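Local coordinates for protein translation initiation factor eIF2B, subunit delta (Archaeoglobus fulgidus, PDB 1T5O) that belongs to the MtnA branch of the eIF2B alpha/beta/delta family and probably interconverts methylthioribose-1-phosphate and methylthioribulose-1-phosphate, at the interface of chains A and B. Sequence-based numbering; all coordinates share one arbitrary frame. Chains: chain A/B, Translation initiation factor eIF2B, subunit delta.

Contact 1: the interface of chains A and B. Residues chain A 187, 189, 213, 215; chain B 153, 187, 189, 214, 245, 289.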
ATOM      1  N   GLU A 187       7.080   1.681  -0.956  1.00 17.79           N
ATOM      2  CA  GLU A 187       7.324   0.570  -0.042  1.00 17.57           C
ATOM      3  C   GLU A 187       7.066  -0.773  -0.701  1.00 18.54           C
ATOM      4  O   GLU A 187       7.727  -1.746  -0.375  1.00 16.43           O
ATOM      5  CB  GLU A 187       6.508   0.716   1.255  1.00 19.27           C
ATOM      6  CG  GLU A 187       5.047   0.342   1.133  1.00 21.47           C
ATOM      7  CD  GLU A 187       4.302   0.422   2.471  1.00 22.88           C
ATOM      8  OE1 GLU A 187       4.915   0.155   3.535  1.00 22.02           O
ATOM      9  OE2 GLU A 187       3.086   0.728   2.449  1.00 20.67           O
ATOM     10  N   ARG A 189       3.816  -2.905  -1.278  1.00 18.02           N
ATOM     11  CA  ARG A 189       3.057  -3.918  -0.539  1.00 20.07           C
ATOM     12  C   ARG A 189       2.786  -5.131  -1.454  1.00 20.38           C
ATOM     13  O   ARG A 189       2.883  -5.009  -2.656  1.00 21.03           O
ATOM     14  CB  ARG A 189       1.747  -3.301  -0.047  1.00 20.78           C
ATOM     15  CG  ARG A 189       1.980  -2.258   1.053  1.00 20.96           C
ATOM     16  CD  ARG A 189       2.387  -2.947   2.316  1.00 20.84           C
ATOM     17  NE  ARG A 189       1.269  -3.740   2.833  1.00 22.97           N
ATOM     18  CZ  ARG A 189       1.390  -4.714   3.728  1.00 26.28           C
ATOM     19  NH1 ARG A 189       2.588  -5.038   4.213  1.00 26.61           N
ATOM     20  NH2 ARG A 189       0.311  -5.364   4.143  1.00 27.18           N
ATOM     21  N   THR A 213       4.512   5.451   0.762  1.00 18.41           N
ATOM     22  CA  THR A 213       3.622   4.325   0.575  1.00 19.86           C
ATOM     23  C   THR A 213       3.356   4.259  -0.957  1.00 19.57           C
ATOM     24  O   THR A 213       3.605   5.239  -1.683  1.00 16.40           O
ATOM     25  CB  THR A 213       2.314   4.585   1.373  1.00 20.68           C
ATOM     26  OG1 THR A 213       1.572   3.384   1.480  1.00 33.71           O
ATOM     27  CG2 THR A 213       1.485   5.599   0.700  1.00 16.59           C
ATOM     28  N   SER A 215       0.503   4.176  -2.455  1.00 16.12           N
ATOM     29  CA  SER A 215      -0.611   5.068  -2.713  1.00 18.52           C
ATOM     30  C   SER A 215      -0.176   6.534  -2.820  1.00 19.09           C
ATOM     31  O   SER A 215      -0.920   7.369  -3.368  1.00 18.88           O
ATOM     32  CB  SER A 215      -1.647   4.946  -1.589  1.00 18.05           C
ATOM     33  OG  SER A 215      -1.141   5.579  -0.411  1.00 21.02           O
TER
ATOM     34  N   TYR B 153     -12.050   3.095   0.030  1.00 18.41           N
ATOM     35  CA  TYR B 153     -10.729   3.435   0.513  1.00 20.74           C
ATOM     36  C   TYR B 153     -10.848   3.871   1.974  1.00 20.21           C
ATOM     37  O   TYR B 153     -11.873   4.418   2.376  1.00 23.07           O
ATOM     38  CB  TYR B 153     -10.137   4.571  -0.317  1.00 17.78           C
ATOM     39  CG  TYR B 153      -8.621   4.515  -0.336  1.00 16.48           C
ATOM     40  CD1 TYR B 153      -7.962   3.553  -1.104  1.00 16.30           C
ATOM     41  CD2 TYR B 153      -7.857   5.372   0.453  1.00 18.39           C
ATOM     42  CE1 TYR B 153      -6.593   3.441  -1.085  1.00 17.72           C
ATOM     43  CE2 TYR B 153      -6.461   5.271   0.473  1.00 16.57           C
ATOM     44  CZ  TYR B 153      -5.849   4.305  -0.296  1.00 18.61           C
ATOM     45  OH  TYR B 153      -4.484   4.178  -0.315  1.00 21.10           O
ATOM     46  N   GLU B 187      -6.409  -1.900   1.610  1.00 17.42           N
ATOM     47  CA  GLU B 187      -5.903  -1.963   2.989  1.00 18.90           C
ATOM     48  C   GLU B 187      -5.656  -0.592   3.596  1.00 17.30           C
ATOM     49  O   GLU B 187      -5.735  -0.434   4.819  1.00 21.24           O
ATOM     50  CB  GLU B 187      -4.611  -2.815   3.092  1.00 21.04           C
ATOM     51  CG  GLU B 187      -3.370  -2.204   2.473  1.00 20.59           C
ATOM     52  CD  GLU B 187      -2.117  -3.069   2.649  1.00 23.57           C
ATOM     53  OE1 GLU B 187      -1.157  -2.863   1.891  1.00 22.60           O
ATOM     54  OE2 GLU B 187      -2.079  -3.939   3.543  1.00 25.63           O
ATOM     55  N   ARG B 189      -2.670   1.916   3.438  1.00 17.58           N
ATOM     56  CA  ARG B 189      -1.419   2.137   4.166  1.00 17.87           C
ATOM     57  C   ARG B 189      -1.320   3.619   4.552  1.00 19.23           C
ATOM     58  O   ARG B 189      -1.980   4.463   3.929  1.00 18.00           O
ATOM     59  CB  ARG B 189      -0.234   1.703   3.276  1.00 18.12           C
ATOM     60  CG  ARG B 189      -0.171   0.179   3.127  1.00 20.29           C
ATOM     61  CD  ARG B 189       0.240  -0.481   4.427  1.00 21.31           C
ATOM     62  NE  ARG B 189       1.634  -0.147   4.715  1.00 23.35           N
ATOM     63  CZ  ARG B 189       2.240  -0.345   5.880  1.00 24.42           C
ATOM     64  NH1 ARG B 189       1.573  -0.874   6.898  1.00 23.23           N
ATOM     65  NH2 ARG B 189       3.530  -0.042   6.007  1.00 21.59           N
ATOM     66  N   ASP B 214      -3.389  -1.280  -1.705  1.00 16.28           N
ATOM     67  CA  ASP B 214      -3.776  -0.029  -2.358  1.00 16.45           C
ATOM     68  C   ASP B 214      -3.325  -0.014  -3.810  1.00 16.37           C
ATOM     69  O   ASP B 214      -4.018   0.512  -4.677  1.00 17.63           O
ATOM     70  CB  ASP B 214      -3.148   1.173  -1.630  1.00 14.03           C
ATOM     71  CG  ASP B 214      -3.508   1.223  -0.146  1.00 15.50           C
ATOM     72  OD1 ASP B 214      -2.630   1.635   0.668  1.00 17.56           O
ATOM     73  OD2 ASP B 214      -4.667   0.863   0.197  1.00 15.44           O
ATOM     74  N   ILE B 245      -4.770   9.884   2.586  1.00 18.35           N
ATOM     75  CA  ILE B 245      -3.727   9.811   1.556  1.00 16.95           C
ATOM     76  C   ILE B 245      -3.924   8.530   0.746  1.00 17.44           C
ATOM     77  O   ILE B 245      -4.121   7.449   1.317  1.00 15.54           O
ATOM     78  CB  ILE B 245      -2.314   9.827   2.219  1.00 17.28           C
ATOM     79  CG1 ILE B 245      -1.217   9.723   1.164  1.00 17.83           C
ATOM     80  CG2 ILE B 245      -2.184   8.656   3.228  1.00 18.70           C
ATOM     81  CD1 ILE B 245      -1.070  10.994   0.271  1.00 18.51           C
ATOM     82  N   LEU B 289       6.060   4.074   8.664  1.00 24.11           N
ATOM     83  CA  LEU B 289       6.607   3.414   7.462  1.00 25.65           C
ATOM     84  C   LEU B 289       7.840   2.533   7.781  1.00 26.54           C
ATOM     85  O   LEU B 289       8.301   1.758   6.945  1.00 26.48           O
ATOM     86  CB  LEU B 289       7.060   4.451   6.421  1.00 26.12           C
ATOM     87  CG  LEU B 289       6.180   5.517   5.746  1.00 28.45           C
ATOM     88  CD1 LEU B 289       6.227   5.277   4.245  1.00 30.76           C
ATOM     89  CD2 LEU B 289       4.758   5.501   6.255  1.00 26.81           C
TER
HETATM   90  O   HOH W   1      -0.241   2.460  -0.152  1.00 18.95           O
HETATM   91  O   HOH W   2      -3.163   5.051   1.611  1.00 19.26           O
HETATM   92  O   HOH W   3       7.555   1.051   4.554  1.00 25.77           O

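Contact 2: the interface of chains A and B. Residues chain A 210-212, 216; chain B 303-305.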
ATOM      1  N   THR A 210      13.987   8.532  -0.482  1.00 20.85           N
ATOM      2  CA  THR A 210      12.879   8.876   0.400  1.00 22.01           C
ATOM      3  C   THR A 210      11.822   7.776   0.190  1.00 21.92           C
ATOM      4  O   THR A 210      11.488   7.426  -0.948  1.00 22.74           O
ATOM      5  CB  THR A 210      12.297  10.265   0.051  1.00 22.49           C
ATOM      6  OG1 THR A 210      13.346  11.228   0.123  1.00 23.88           O
ATOM      7  CG2 THR A 210      11.199  10.669   1.036  1.00 22.60           C
ATOM      8  N   LEU A 211      11.322   7.250   1.300  1.00 21.56           N
ATOM      9  CA  LEU A 211      10.350   6.148   1.356  1.00 20.31           C
ATOM     10  C   LEU A 211       8.939   6.691   1.454  1.00 19.44           C
ATOM     11  O   LEU A 211       8.665   7.573   2.270  1.00 18.40           O
ATOM     12  CB  LEU A 211      10.619   5.315   2.614  1.00 20.84           C
ATOM     13  CG  LEU A 211      10.385   3.800   2.750  1.00 24.67           C
ATOM     14  CD1 LEU A 211       9.995   3.497   4.155  1.00 19.57           C
ATOM     15  CD2 LEU A 211       9.362   3.278   1.785  1.00 20.28           C
ATOM     16  N   ILE A 212       8.042   6.158   0.627  1.00 20.44           N
ATOM     17  CA  ILE A 212       6.629   6.580   0.636  1.00 19.79           C
ATOM     18  C   ILE A 212       5.806   5.342   0.473  1.00 20.25           C
ATOM     19  O   ILE A 212       6.340   4.292   0.118  1.00 21.19           O
ATOM     20  CB  ILE A 212       6.250   7.494  -0.566  1.00 19.66           C
ATOM     21  CG1 ILE A 212       6.510   6.785  -1.919  1.00 16.53           C
ATOM     22  CG2 ILE A 212       7.022   8.772  -0.502  1.00 17.80           C
ATOM     23  CD1 ILE A 212       5.941   7.579  -3.125  1.00 15.96           C
ATOM     24  N   MET A 216       1.004   6.866  -2.292  1.00 18.77           N
ATOM     25  CA  MET A 216       1.483   8.255  -2.344  1.00 18.37           C
ATOM     26  C   MET A 216       2.031   8.627  -3.707  1.00 19.90           C
ATOM     27  O   MET A 216       2.466   9.758  -3.911  1.00 21.72           O
ATOM     28  CB  MET A 216       2.567   8.513  -1.277  1.00 19.29           C
ATOM     29  CG  MET A 216       2.010   8.741   0.115  1.00 18.96           C
ATOM     30  SD  MET A 216       3.253   8.475   1.409  1.00 20.38           S
ATOM     31  CE  MET A 216       2.227   8.281   2.845  1.00 16.99           C
TER
ATOM     32  N   LYS B 303      14.889   8.357   5.104  1.00 22.80           N
ATOM     33  CA  LYS B 303      14.089   9.554   5.035  1.00 24.85           C
ATOM     34  C   LYS B 303      12.682   9.118   4.615  1.00 23.99           C
ATOM     35  O   LYS B 303      12.522   8.313   3.688  1.00 22.44           O
ATOM     36  CB  LYS B 303      14.639  10.531   4.002  1.00 26.68           C
ATOM     37  CG  LYS B 303      13.688  11.687   3.755  1.00 31.92           C
ATOM     38  CD  LYS B 303      14.381  12.901   3.172  1.00 38.08           C
ATOM     39  CE  LYS B 303      14.299  14.073   4.141  1.00 41.10           C
ATOM     40  NZ  LYS B 303      12.899  14.288   4.638  1.00 45.81           N
ATOM     41  N   VAL B 304      11.675   9.667   5.284  1.00 23.57           N
ATOM     42  CA  VAL B 304      10.287   9.317   4.999  1.00 23.46           C
ATOM     43  C   VAL B 304       9.418  10.517   4.661  1.00 23.72           C
ATOM     44  O   VAL B 304       9.600  11.620   5.188  1.00 22.25           O
ATOM     45  CB  VAL B 304       9.666   8.595   6.227  1.00 24.82           C
ATOM     46  CG1 VAL B 304       8.145   8.514   6.114  1.00 26.11           C
ATOM     47  CG2 VAL B 304      10.275   7.211   6.366  1.00 24.25           C
ATOM     48  N   TYR B 305       8.483  10.299   3.748  1.00 23.45           N
ATOM     49  CA  TYR B 305       7.508  11.316   3.388  1.00 22.76           C
ATOM     50  C   TYR B 305       6.157  10.609   3.725  1.00 22.42           C
ATOM     51  O   TYR B 305       5.777   9.589   3.101  1.00 19.63           O
ATOM     52  CB  TYR B 305       7.612  11.699   1.900  1.00 23.36           C
ATOM     53  CG  TYR B 305       6.576  12.726   1.463  1.00 23.28           C
ATOM     54  CD1 TYR B 305       6.366  13.905   2.189  1.00 24.10           C
ATOM     55  CD2 TYR B 305       5.767  12.489   0.354  1.00 25.22           C
ATOM     56  CE1 TYR B 305       5.362  14.814   1.819  1.00 24.55           C
ATOM     57  CE2 TYR B 305       4.783  13.383  -0.028  1.00 24.72           C
ATOM     58  CZ  TYR B 305       4.581  14.540   0.704  1.00 26.27           C
ATOM     59  OH  TYR B 305       3.601  15.410   0.292  1.00 26.38           O
TER

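Contact 3: the interface of chains A and B. Residues chain A 281, 305, 307, 309; chain B 219-220, 223, 225.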
ATOM      1  N   ILE A 281      -1.547 -14.801 -14.336  1.00 28.97           N
ATOM      2  CA  ILE A 281      -0.976 -14.191 -13.134  1.00 28.29           C
ATOM      3  C   ILE A 281      -1.355 -15.003 -11.909  1.00 27.58           C
ATOM      4  O   ILE A 281      -2.522 -15.159 -11.578  1.00 28.20           O
ATOM      5  CB  ILE A 281      -1.453 -12.725 -12.933  1.00 28.89           C
ATOM      6  CG1 ILE A 281      -0.902 -11.828 -14.057  1.00 28.08           C
ATOM      7  CG2 ILE A 281      -0.973 -12.206 -11.547  1.00 26.06           C
ATOM      8  CD1 ILE A 281      -1.652 -10.490 -14.192  1.00 28.02           C
ATOM      9  N   TYR A 305      -7.614 -10.852  -2.458  1.00 20.51           N
ATOM     10  CA  TYR A 305      -7.244 -10.964  -3.869  1.00 20.45           C
ATOM     11  C   TYR A 305      -5.812 -10.449  -3.819  1.00 21.42           C
ATOM     12  O   TYR A 305      -5.571  -9.269  -3.485  1.00 22.43           O
ATOM     13  CB  TYR A 305      -8.126 -10.079  -4.750  1.00 20.03           C
ATOM     14  CG  TYR A 305      -7.680 -10.068  -6.187  1.00 22.24           C
ATOM     15  CD1 TYR A 305      -7.497 -11.266  -6.895  1.00 23.27           C
ATOM     16  CD2 TYR A 305      -7.392  -8.870  -6.833  1.00 22.53           C
ATOM     17  CE1 TYR A 305      -7.025 -11.260  -8.225  1.00 24.24           C
ATOM     18  CE2 TYR A 305      -6.924  -8.853  -8.151  1.00 22.48           C
ATOM     19  CZ  TYR A 305      -6.745 -10.043  -8.827  1.00 23.00           C
ATOM     20  OH  TYR A 305      -6.261 -10.006 -10.093  1.00 25.27           O
ATOM     21  N   PRO A 307      -2.908 -10.788  -6.429  1.00 20.52           N
ATOM     22  CA  PRO A 307      -2.134 -11.126  -7.634  1.00 20.03           C
ATOM     23  C   PRO A 307      -0.658 -10.765  -7.451  1.00 20.95           C
ATOM     24  O   PRO A 307      -0.335  -9.764  -6.812  1.00 21.32           O
ATOM     25  CB  PRO A 307      -2.793 -10.285  -8.721  1.00 19.66           C
ATOM     26  CG  PRO A 307      -3.229  -9.018  -7.915  1.00 16.70           C
ATOM     27  CD  PRO A 307      -3.821  -9.652  -6.671  1.00 19.22           C
ATOM     28  N   PHE A 309       1.578 -10.024  -9.933  1.00 19.54           N
ATOM     29  CA  PHE A 309       2.003  -9.009 -10.889  1.00 19.27           C
ATOM     30  C   PHE A 309       0.801  -8.363 -11.532  1.00 19.67           C
ATOM     31  O   PHE A 309      -0.334  -8.812 -11.359  1.00 19.19           O
ATOM     32  CB  PHE A 309       2.770  -9.652 -12.070  1.00 23.14           C
ATOM     33  CG  PHE A 309       3.850 -10.623 -11.668  1.00 24.80           C
ATOM     34  CD1 PHE A 309       3.590 -11.984 -11.624  1.00 27.35           C
ATOM     35  CD2 PHE A 309       5.120 -10.168 -11.338  1.00 26.41           C
ATOM     36  CE1 PHE A 309       4.582 -12.887 -11.255  1.00 29.75           C
ATOM     37  CE2 PHE A 309       6.120 -11.053 -10.967  1.00 29.38           C
ATOM     38  CZ  PHE A 309       5.855 -12.419 -10.924  1.00 31.15           C
TER
ATOM     39  N   ILE B 219      -5.022  -3.061 -11.262  1.00 18.52           N
ATOM     40  CA  ILE B 219      -5.386  -4.318 -11.920  1.00 18.44           C
ATOM     41  C   ILE B 219      -6.856  -4.668 -11.764  1.00 20.68           C
ATOM     42  O   ILE B 219      -7.488  -5.221 -12.665  1.00 19.07           O
ATOM     43  CB  ILE B 219      -4.510  -5.476 -11.407  1.00 19.05           C
ATOM     44  CG1 ILE B 219      -4.585  -6.652 -12.405  1.00 19.40           C
ATOM     45  CG2 ILE B 219      -4.902  -5.839  -9.957  1.00 17.25           C
ATOM     46  CD1 ILE B 219      -3.794  -7.898 -11.968  1.00 19.77           C
ATOM     47  N   VAL B 220      -7.399  -4.320 -10.602  1.00 18.98           N
ATOM     48  CA  VAL B 220      -8.770  -4.598 -10.278  1.00 21.92           C
ATOM     49  C   VAL B 220      -9.695  -3.853 -11.259  1.00 21.55           C
ATOM     50  O   VAL B 220     -10.705  -4.402 -11.689  1.00 21.70           O
ATOM     51  CB  VAL B 220      -8.952  -4.264  -8.777  1.00 24.91           C
ATOM     52  CG1 VAL B 220     -10.034  -3.291  -8.552  1.00 25.57           C
ATOM     53  CG2 VAL B 220      -9.088  -5.538  -8.001  1.00 24.60           C
ATOM     54  N   LYS B 223      -9.238  -5.283 -14.916  1.00 25.21           N
ATOM     55  CA  LYS B 223     -10.020  -6.489 -15.114  1.00 24.43           C
ATOM     56  C   LYS B 223     -11.533  -6.276 -14.971  1.00 25.54           C
ATOM     57  O   LYS B 223     -12.288  -7.236 -14.975  1.00 25.17           O
ATOM     58  CB  LYS B 223      -9.573  -7.562 -14.117  1.00 25.13           C
ATOM     59  CG  LYS B 223      -8.072  -7.906 -14.164  1.00 27.95           C
ATOM     60  CD  LYS B 223      -7.744  -9.001 -13.136  1.00 27.77           C
ATOM     61  CE  LYS B 223      -8.435 -10.312 -13.495  1.00 33.27           C
ATOM     62  NZ  LYS B 223      -8.588 -11.220 -12.325  1.00 38.53           N
ATOM     63  N   MET B 225     -13.333  -5.516 -12.368  1.00 24.50           N
ATOM     64  CA  MET B 225     -13.899  -6.079 -11.151  1.00 24.41           C
ATOM     65  C   MET B 225     -14.682  -5.015 -10.359  1.00 25.13           C
ATOM     66  O   MET B 225     -15.410  -5.351  -9.433  1.00 27.76           O
ATOM     67  CB  MET B 225     -12.773  -6.629 -10.259  1.00 24.70           C
ATOM     68  CG  MET B 225     -12.142  -7.929 -10.751  1.00 26.81           C
ATOM     69  SD  MET B 225     -10.529  -8.267 -10.041  1.00 25.49           S
ATOM     70  CE  MET B 225     -11.017  -8.849  -8.404  1.00 26.93           C
TER

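Contact 4: the interface of chains A and B. Residues chain A 218-219, 222, 256-257; chain B 248, 311, 313.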
ATOM      1  N   GLY A 218       0.409   9.236  -6.219  1.00 18.71           N
ATOM      2  CA  GLY A 218      -0.418  10.324  -6.723  1.00 17.82           C
ATOM      3  C   GLY A 218      -0.009  11.705  -6.227  1.00 18.56           C
ATOM      4  O   GLY A 218       0.221  12.618  -7.026  1.00 18.05           O
ATOM      5  N   ILE A 219       0.092  11.879  -4.908  1.00 18.67           N
ATOM      6  CA  ILE A 219       0.457  13.191  -4.407  1.00 17.93           C
ATOM      7  C   ILE A 219       1.863  13.652  -4.801  1.00 20.07           C
ATOM      8  O   ILE A 219       2.070  14.857  -5.091  1.00 18.62           O
ATOM      9  CB  ILE A 219       0.232  13.293  -2.867  1.00 19.56           C
ATOM     10  CG1 ILE A 219       0.196  14.778  -2.438  1.00 19.77           C
ATOM     11  CG2 ILE A 219       1.329  12.501  -2.087  1.00 20.44           C
ATOM     12  CD1 ILE A 219      -0.121  14.952  -0.939  1.00 18.10           C
ATOM     13  N   GLN A 222       1.597  14.887  -8.238  1.00 25.89           N
ATOM     14  CA  GLN A 222       0.722  16.029  -8.197  1.00 27.79           C
ATOM     15  C   GLN A 222       1.555  17.237  -7.750  1.00 26.51           C
ATOM     16  O   GLN A 222       1.381  18.351  -8.247  1.00 27.17           O
ATOM     17  CB  GLN A 222      -0.413  15.706  -7.213  1.00 30.14           C
ATOM     18  CG  GLN A 222      -1.554  16.644  -7.159  1.00 32.55           C
ATOM     19  CD  GLN A 222      -2.545  16.216  -6.093  1.00 33.28           C
ATOM     20  OE1 GLN A 222      -2.155  15.923  -4.955  1.00 36.82           O
ATOM     21  NE2 GLN A 222      -3.814  16.171  -6.445  1.00 27.57           N
ATOM     22  N   HIS A 256      -0.799  10.212 -16.775  1.00 24.23           N
ATOM     23  CA  HIS A 256      -1.673  11.370 -16.608  1.00 24.08           C
ATOM     24  C   HIS A 256      -0.890  12.660 -16.348  1.00 24.75           C
ATOM     25  O   HIS A 256      -1.320  13.750 -16.741  1.00 21.84           O
ATOM     26  CB  HIS A 256      -2.636  11.159 -15.443  1.00 26.24           C
ATOM     27  CG  HIS A 256      -3.633  12.262 -15.312  1.00 30.30           C
ATOM     28  ND1 HIS A 256      -4.710  12.387 -16.166  1.00 30.03           N
ATOM     29  CD2 HIS A 256      -3.651  13.363 -14.520  1.00 32.79           C
ATOM     30  CE1 HIS A 256      -5.345  13.519 -15.906  1.00 32.69           C
ATOM     31  NE2 HIS A 256      -4.722  14.130 -14.915  1.00 30.55           N
ATOM     32  N   HIS A 257       0.244  12.529 -15.657  1.00 22.49           N
ATOM     33  CA  HIS A 257       1.101  13.658 -15.332  1.00 22.21           C
ATOM     34  C   HIS A 257       2.241  13.902 -16.305  1.00 23.19           C
ATOM     35  O   HIS A 257       3.116  14.732 -16.046  1.00 23.69           O
ATOM     36  CB  HIS A 257       1.666  13.495 -13.911  1.00 20.03           C
ATOM     37  CG  HIS A 257       0.667  13.824 -12.855  1.00 20.75           C
ATOM     38  ND1 HIS A 257      -0.152  12.878 -12.282  1.00 22.72           N
ATOM     39  CD2 HIS A 257       0.248  15.019 -12.381  1.00 18.99           C
ATOM     40  CE1 HIS A 257      -1.031  13.475 -11.495  1.00 20.51           C
ATOM     41  NE2 HIS A 257      -0.815  14.774 -11.540  1.00 22.60           N
TER
ATOM     42  N   TYR B 248      -6.554  10.280  -3.854  1.00 16.79           N
ATOM     43  CA  TYR B 248      -6.310  10.902  -5.172  1.00 16.52           C
ATOM     44  C   TYR B 248      -5.853   9.871  -6.231  1.00 17.69           C
ATOM     45  O   TYR B 248      -6.312   9.901  -7.378  1.00 15.38           O
ATOM     46  CB  TYR B 248      -5.269  12.019  -5.055  1.00 17.18           C
ATOM     47  CG  TYR B 248      -4.752  12.515  -6.391  1.00 17.87           C
ATOM     48  CD1 TYR B 248      -3.402  12.355  -6.748  1.00 17.31           C
ATOM     49  CD2 TYR B 248      -5.615  13.084  -7.323  1.00 17.12           C
ATOM     50  CE1 TYR B 248      -2.939  12.754  -7.997  1.00 18.27           C
ATOM     51  CE2 TYR B 248      -5.162  13.485  -8.589  1.00 17.41           C
ATOM     52  CZ  TYR B 248      -3.831  13.313  -8.917  1.00 20.09           C
ATOM     53  OH  TYR B 248      -3.408  13.675 -10.174  1.00 21.68           O
ATOM     54  N   PRO B 311      -5.211  15.754  -1.950  1.00 18.69           N
ATOM     55  CA  PRO B 311      -6.369  16.445  -2.524  1.00 20.01           C
ATOM     56  C   PRO B 311      -6.809  15.822  -3.850  1.00 21.35           C
ATOM     57  O   PRO B 311      -6.003  15.611  -4.758  1.00 23.01           O
ATOM     58  CB  PRO B 311      -5.872  17.879  -2.718  1.00 19.55           C
ATOM     59  CG  PRO B 311      -4.423  17.690  -3.051  1.00 21.75           C
ATOM     60  CD  PRO B 311      -3.970  16.509  -2.180  1.00 22.90           C
ATOM     61  N   PRO B 313      -8.928  16.524  -7.047  1.00 22.36           N
ATOM     62  CA  PRO B 313      -9.580  17.633  -7.761  1.00 22.66           C
ATOM     63  C   PRO B 313     -11.047  17.285  -7.967  1.00 21.43           C
ATOM     64  O   PRO B 313     -11.377  16.107  -8.241  1.00 20.41           O
ATOM     65  CB  PRO B 313      -8.837  17.687  -9.100  1.00 24.22           C
ATOM     66  CG  PRO B 313      -7.563  16.907  -8.875  1.00 24.68           C
ATOM     67  CD  PRO B 313      -7.975  15.821  -7.929  1.00 21.28           C
TER

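Contact 1: the interface of chains A and B
A:Arg189 and B:Glu187 meet side-on in a two-pronged salt bridge, and B:Arg189 grips A:Glu187 in the same way; these pairs form the close-packed centre. The guanidinium NE of A:Arg189 lies 2.7 Å from the carboxylate OE1 of B:Glu187 along a nearly straight bond (169° at H), and its NH2 is 2.8 Å from OE2. Both oxygens are met on their syn sides, with the two planes 29° apart. Arginine suits the place because two parallel N-H groups fix a carboxylate's rotation. A lysine in place of A:Arg189 would probably lose the paired grip, leaving one oxygen of B:Glu187 without its mate and the carboxylate freer to turn. Bends at chi2 and chi3 (chi2 -72° in A:Arg189) turn each arginine back, and the two CG atoms of A:Arg189 and B:Arg189 pack at 3.9 Å, near the two-fold axis. Towards A:Ser215, by contrast, the fit is looser and water does the joining: one water links A:Thr213 OG1 and A:Ser215 N to B:Asp214 OD1, and another joins A:Ser215 OG to B:Tyr153 OH and the carbonyls of B:Arg189 and B:Ile245. Glu187 and Arg189 sit in the loop just after strand 182-186, and Thr213 directly follows strand 208-212, so strand ends form the middle of the interface.

Contact 2: the interface of chains A and B
A short parallel beta bridge joins strand 208-212 of chain A to strand 303-304 of chain B, so that a sheet edge runs on across the subunit boundary. A:Leu211 supplies both backbone bonds: its N donates to B:Lys303 O at 2.9 Å, and its O accepts from B:Tyr305 N at 3.1 Å. The pair brackets B:Val304 and sets the register of the two chains. Such main-chain bonds ask little of side-chain identity, and any specificity probably comes from the side chains beside them. A:Thr210 and B:Lys303 run side by side, pointing the same way, with the methyl CG2 of A:Thr210 lying 3.8 Å from CG of B:Lys303. A beta-branched threonine suits an extended strand, and a long lysine can spend its aliphatic stem on packing. The same methyl, placed opposite the backbone N by a chi1 of -57° for OG1, also touches the beta-carbon CB of B:Tyr305 at 3.8 Å. Glycine in place of A:Thr210 would probably open a gap beside that CB and the lysine stem, leaving the stem freer to move. A:Ile212 also brings its branch methyl CG2 to CB of B:Tyr305, at 3.8 Å, and crosses the tyrosine side chain at a slant. Beyond it, the thioether SD of A:Met216 rests 3.2 Å from the backbone O of B:Tyr305.

Contact 3: the interface of chains A and B
B:Ile219 and B:Val220 lie on a helical backbone, helix 217-222, whereas A:Tyr305, which they touch, is in an extended loop segment. The tyrosine is the main filler here, its ring sandwiched between a proline of its own chain and a methionine of the partner. On one face the CD of A:Pro307 sits 3.5 Å above the ring centre; on the opposite face the methyl CE of B:Met225 lies 3.9 Å above the plane, displaced towards the rim. Methionine suits this place, since a bend at chi3 (77°) brings its flexible methyl onto the aromatic surface. B:Val220 slides past the ring in the opposite direction, its CG2 3.9 Å from A:Tyr305 CD2, and B:Ile219 adds its CG2 at 4.1 Å from CE2. The long arm of the isoleucine goes further: with CG1 opposite the backbone N (chi1 -162°), its CD1 meets CD1 of A:Ile281 tip to tip at 4.0 Å. At the phenol end, B:Lys223 comes from the opposite direction; its NZ makes a weak hydrogen bond with A:Tyr305 OH at 3.4 Å, while its CD packs against the same oxygen. The predicted catalytic A:Asp234 lies about 14 Å from the centre of the patch. Largely apolar, the patch pins one subunit's loop to its partner's helix and probably helps stabilise a dimer.

Contact 4: the interface of chains A and B
Helix 217-222 of chain A, together with the loop residue A:His257 that follows helix 247-256, packs against the start of helix 247-256 and strand 309-313 of chain B. A:Gln222 and B:Tyr248 carry the contact. The amide of the glutamine lies over one face of the phenol ring, its NE2 3.5 Å above the ring centre and the two planes 19° apart. An extended side chain, with CG opposite the backbone N (chi1 -171°), carries the amide that far. Glutamine suits the spot because its flat group can stack and still donate at its rim: NE2 gives a nearly straight bond (168° at H) to the backbone O of B:Pro311 at 2.8 Å, in the amide's own plane. That bond fixes the rotation of the amide, while OE1 rests against the proline ring, 3.4 Å from B:Pro311 CG. The phenol hydroxyl of B:Tyr248 points at the edge of the A:His257 imidazole. Its OH is 3.1 Å from NE2, a plausible hydrogen bond, although the orientation of the imidazole is doubtful, as its CE1 is modelled too close to that oxygen. Along the CD1–CE1 side of the tyrosine ring the backbone of A:Gly218, which has no side chain to interfere, comes in with its CA 3.6 Å from B:Tyr248 CD1.

Contact 1 lies near the two-fold axis, with contact 2 about 11 Å, contact 4 about 15 Å and contact 3 about 17 Å away between C-alpha centres; contacts 2 and 3 are the farthest pair, at about 26 Å. The same elements recur. Tyr305 serves contact 2 from chain B and contact 3 from chain A, Ile219 enters both contact 3 and contact 4, and segment 214-216 contributes to contacts 1 and 2. Strand 309-313 appears in contacts 3 and 4. Because symmetry repeats each patch, a few segments, used twice, build much of the interface described here, consistent with a stable dimer.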